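Local coordinates for putative uncharacterized protein (Toxoplasma gondii, PDB 4FBD), which is of unknown function, a conserved hypothetical protein that belongs to the uncharacterised DUF3228 family, at residues S138-K141 and D142-P146; E191-S194 and L195-A198. All coordinates share one frame; numbering follows the deposited sequence.

Contacts 1 and 2 sit on two crossings of the chain between its sheets, in opposite directions. At 138-146 the chain leaves strand 130-135 of the four-stranded mixed sheet through the short helix 137-140 and heads for strand 149-156 of the five-stranded one. At 191-198 it has come off strand 181-189, the neighbour of 149-156, and runs toward helix 199-204. The contact centres are about 20 Å apart and their nearest atoms about 10 Å, so they do not touch. The centre of contact 2 lies about 9 Å from the centre of the chain, that of contact 1 about 19 Å. No active site is known to relate them to.

Contact 1 (S138-K141 and D142-P146); sequences SYAK and DALMP
Ala140 O takes two backbone donors from the chain that follows it: Ala143 N at 2.9 Å, well above the carbonyl plane, and Leu144 N at 3.0 Å, in that plane and with a straight N-H (180°). One residue back, Tyr139 O accepts from Asp142 N. Two carbonyls thus meet three successive N-H groups. Lys141 O and Leu144 O share a water that donates to both. Among the exposed side chains, Lys141 and Asp142 lie alongside each other; a bend at chi4 (65°) in the lysine brings NZ to Asp142 OD2 at 3.0 Å, a salt bridge made from above the carboxylate plane. A second water accepts from Lys141 NZ and donates to Asp142 OD1, so both carboxylate oxygens are engaged. The apolar part of the contact is Ala143 CB over a face of the Tyr139 ring, a CH-pi contact offset toward the rim and 3.6 Å from CZ, while Tyr139 OH is hydrogen-bonded to Asn112 ND2. Leu106 of strand 105-107 touches Tyr139, Ala140, Ala143 and Leu144. Two overlapping i to i+3 turns plus one i to i+4 bond are typical of the turns by which a chain leaves a short helix.

Contact 2 (E191-S194 and L195-A198); sequences EKYS and LPMA
Leu195 meets Glu191 four residues back, the two side chains crossing at about a right angle. The touching branch is the methyl CD1, which lies against the aliphatic part of the glutamate, 3.9 Å from both Glu191 CB and CG. It is also 3.6 Å from Glu191 CD; a still closer approach to OE1 is too short to be trusted. Glu191 brings its carboxylate across by bending at chi2 (83°). The chi1 of Leu195, -127°, lies away from the staggered positions, and with that short approach it leaves the leucine's exact placement doubtful. Beside this pair, Tyr193 CE2 passes Pro196 CD obliquely at a loose 4.5 Å, and Pro196 CD lies 3.6 Å from Ser194 O.

From Ser194 to Ala198 the backbone is extended in the manner of a polyproline II helix, a conformation that makes no hydrogen bonds of its own between neighbours; it is the last part of the connection from strand 181-189 and leads into helix 199-204, with Ala198 at the N-cap. Gln189 NE2, at the end of the strand, holds the chain ahead of this run by donating to Glu191 O and Tyr193 O. The run itself is held by helix 219-229, through Ser225 OG to Met197 O and Trp229 NE1 to Pro196 O. Tyr228 of that helix touches Tyr193, Leu195 and Pro196, and its hydroxyl is hydrogen-bonded to Glu191 OE2.

Contact 1 (S138-K141 and D142-P146)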
loop_
_atom_site.group_PDB
_atom_site.type_symbol
_atom_site.label_atom_id
_atom_site.label_comp_id
_atom_site.label_asym_id
_atom_site.label_seq_id
_atom_site.Cartn_x
_atom_site.Cartn_y
_atom_site.Cartn_z
ATOM N N SER A 138 -21.712 0.218 -7.404
ATOM C CA SER A 138 -22.520 -0.695 -8.208
ATOM C C SER A 138 -22.665 -2.036 -7.489
ATOM O O SER A 138 -23.668 -2.739 -7.671
ATOM C CB SER A 138 -21.934 -0.881 -9.613
ATOM O OG SER A 138 -20.603 -1.343 -9.543
ATOM N N TYR A 139 -21.662 -2.418 -6.700
ATOM C CA TYR A 139 -21.799 -3.631 -5.870
ATOM C C TYR A 139 -22.261 -3.263 -4.445
ATOM O O TYR A 139 -23.235 -3.794 -3.942
ATOM C CB TYR A 139 -20.499 -4.408 -5.793
ATOM C CG TYR A 139 -20.469 -5.410 -4.672
ATOM C CD1 TYR A 139 -21.242 -6.565 -4.711
ATOM C CD2 TYR A 139 -19.612 -5.245 -3.607
ATOM C CE1 TYR A 139 -21.193 -7.517 -3.673
ATOM C CE2 TYR A 139 -19.549 -6.179 -2.595
ATOM C CZ TYR A 139 -20.337 -7.313 -2.638
ATOM O OH TYR A 139 -20.245 -8.221 -1.613
ATOM N N ALA A 140 -21.565 -2.309 -3.834
ATOM C CA ALA A 140 -21.827 -1.907 -2.460
ATOM C C ALA A 140 -23.265 -1.527 -2.177
ATOM O O ALA A 140 -23.796 -1.876 -1.131
ATOM C CB ALA A 140 -20.896 -0.793 -2.068
ATOM N N LYS A 141 -23.932 -0.851 -3.089
ATOM C CA LYS A 141 -25.320 -0.467 -2.825
ATOM C C LYS A 141 -26.158 -1.704 -2.560
ATOM O O LYS A 141 -27.127 -1.606 -1.872
ATOM C CB LYS A 141 -25.938 0.360 -3.965
ATOM C CG LYS A 141 -26.174 -0.421 -5.282
ATOM C CD LYS A 141 -26.569 0.506 -6.465
ATOM C CE LYS A 141 -26.663 -0.295 -7.783
ATOM N NZ LYS A 141 -27.781 -1.324 -7.760
ATOM N N ASP A 142 -25.766 -2.868 -3.089
ATOM C CA ASP A 142 -26.542 -4.105 -2.894
ATOM C C ASP A 142 -25.884 -5.072 -1.906
ATOM O O ASP A 142 -26.236 -6.260 -1.856
ATOM C CB ASP A 142 -26.738 -4.807 -4.251
ATOM C CG ASP A 142 -27.641 -4.014 -5.222
ATOM O OD1 ASP A 142 -28.670 -3.467 -4.802
ATOM O OD2 ASP A 142 -27.339 -3.994 -6.425
ATOM N N ALA A 143 -24.931 -4.581 -1.123
ATOM C CA ALA A 143 -24.200 -5.415 -0.144
ATOM C C ALA A 143 -24.189 -4.840 1.251
ATOM O O ALA A 143 -24.257 -5.575 2.229
ATOM C CB ALA A 143 -22.747 -5.615 -0.614
ATOM N N LEU A 144 -24.053 -3.529 1.358
ATOM C CA LEU A 144 -24.019 -2.865 2.670
ATOM C C LEU A 144 -25.300 -2.984 3.515
ATOM O O LEU A 144 -26.394 -2.736 3.053
ATOM C CB LEU A 144 -23.740 -1.398 2.485
ATOM C CG LEU A 144 -22.331 -1.032 2.089
ATOM C CD1 LEU A 144 -22.367 0.354 1.463
ATOM C CD2 LEU A 144 -21.424 -1.088 3.307
ATOM N N MET A 145 -25.121 -3.288 4.786
ATOM C CA MET A 145 -26.208 -3.420 5.700
ATOM C C MET A 145 -25.812 -2.678 6.973
ATOM O O MET A 145 -24.632 -2.359 7.149
ATOM C CB MET A 145 -26.420 -4.903 5.999
ATOM C CG MET A 145 -27.127 -5.658 4.898
ATOM S SD MET A 145 -28.856 -5.162 4.733
ATOM C CE MET A 145 -29.519 -5.744 6.277
ATOM N N PRO A 146 -26.793 -2.380 7.844
ATOM C CA PRO A 146 -26.501 -1.722 9.108
ATOM C C PRO A 146 -25.472 -2.486 9.884
ATOM O O PRO A 146 -25.578 -3.691 10.008
ATOM C CB PRO A 146 -27.846 -1.761 9.836
ATOM C CG PRO A 146 -28.821 -1.602 8.747
ATOM C CD PRO A 146 -28.239 -2.357 7.557
HETATM O O HOH W 1 -27.162 -1.033 1.003
HETATM O O HOH W 2 -30.096 -1.408 -6.002
#

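Contact 2 (E191-S194 and L195-A198)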
loop_
_atom_site.group_PDB
_atom_site.type_symbol
_atom_site.label_atom_id
_atom_site.label_comp_id
_atom_site.label_asym_id
_atom_site.label_seq_id
_atom_site.Cartn_x
_atom_site.Cartn_y
_atom_site.Cartn_z
ATOM N N GLU A 191 -17.071 -4.632 14.178
ATOM C CA GLU A 191 -16.123 -5.107 15.150
ATOM C C GLU A 191 -16.184 -4.254 16.435
ATOM O O GLU A 191 -16.422 -3.036 16.383
ATOM C CB GLU A 191 -14.710 -5.060 14.576
ATOM C CG GLU A 191 -14.503 -5.849 13.272
ATOM C CD GLU A 191 -14.925 -5.100 12.026
ATOM O OE1 GLU A 191 -15.165 -3.873 12.078
ATOM O OE2 GLU A 191 -14.984 -5.742 10.979
ATOM N N LYS A 192 -15.980 -4.922 17.564
ATOM C CA LYS A 192 -15.948 -4.323 18.909
ATOM C C LYS A 192 -14.521 -3.911 19.295
ATOM O O LYS A 192 -14.111 -4.115 20.416
ATOM C CB LYS A 192 -16.467 -5.338 19.948
ATOM C CG LYS A 192 -17.824 -5.090 20.636
ATOM C CD LYS A 192 -17.651 -4.192 21.899
ATOM C CE LYS A 192 -18.787 -4.349 22.950
ATOM N NZ LYS A 192 -20.145 -3.971 22.466
ATOM N N TYR A 193 -13.755 -3.369 18.347
ATOM C CA TYR A 193 -12.416 -2.870 18.633
ATOM C C TYR A 193 -12.079 -1.774 17.617
ATOM O O TYR A 193 -12.769 -1.633 16.608
ATOM C CB TYR A 193 -11.370 -4.009 18.702
ATOM C CG TYR A 193 -11.199 -4.801 17.429
ATOM C CD1 TYR A 193 -12.001 -5.918 17.154
ATOM C CD2 TYR A 193 -10.242 -4.442 16.496
ATOM C CE1 TYR A 193 -11.860 -6.638 15.969
ATOM C CE2 TYR A 193 -10.092 -5.161 15.297
ATOM C CZ TYR A 193 -10.896 -6.252 15.050
ATOM O OH TYR A 193 -10.727 -6.957 13.891
ATOM N N SER A 194 -11.091 -0.942 17.928
ATOM C CA SER A 194 -10.685 0.152 17.036
ATOM C C SER A 194 -10.234 -0.435 15.724
ATOM O O SER A 194 -9.335 -1.253 15.679
ATOM C CB SER A 194 -9.529 0.961 17.617
ATOM O OG SER A 194 -9.921 1.684 18.777
ATOM N N LEU A 195 -10.856 -0.021 14.643
ATOM C CA LEU A 195 -10.481 -0.573 13.372
ATOM C C LEU A 195 -9.094 -0.002 13.019
ATOM O O LEU A 195 -8.868 1.215 13.132
ATOM C CB LEU A 195 -11.534 -0.212 12.348
ATOM C CG LEU A 195 -12.094 -1.400 11.589
ATOM C CD1 LEU A 195 -12.592 -2.460 12.608
ATOM C CD2 LEU A 195 -13.212 -0.941 10.670
ATOM N N PRO A 196 -8.150 -0.874 12.619
ATOM C CA PRO A 196 -6.820 -0.400 12.287
ATOM C C PRO A 196 -6.810 0.524 11.097
ATOM O O PRO A 196 -7.558 0.314 10.158
ATOM C CB PRO A 196 -6.061 -1.685 11.951
ATOM C CG PRO A 196 -7.107 -2.627 11.536
ATOM C CD PRO A 196 -8.286 -2.316 12.359
ATOM N N MET A 197 -5.971 1.544 11.129
ATOM C CA MET A 197 -5.877 2.437 9.993
ATOM C C MET A 197 -5.272 1.606 8.861
ATOM O O MET A 197 -4.725 0.525 9.108
ATOM C CB MET A 197 -5.013 3.665 10.304
ATOM C CG MET A 197 -3.527 3.406 10.417
ATOM S SD MET A 197 -2.561 4.817 11.093
ATOM C CE MET A 197 -3.120 4.820 12.798
ATOM N N ALA A 198 -5.374 2.113 7.636
ATOM C CA ALA A 198 -4.860 1.434 6.484
ATOM C C ALA A 198 -3.354 1.326 6.603
ATOM O O ALA A 198 -2.711 2.218 7.105
ATOM C CB ALA A 198 -5.230 2.184 5.217
#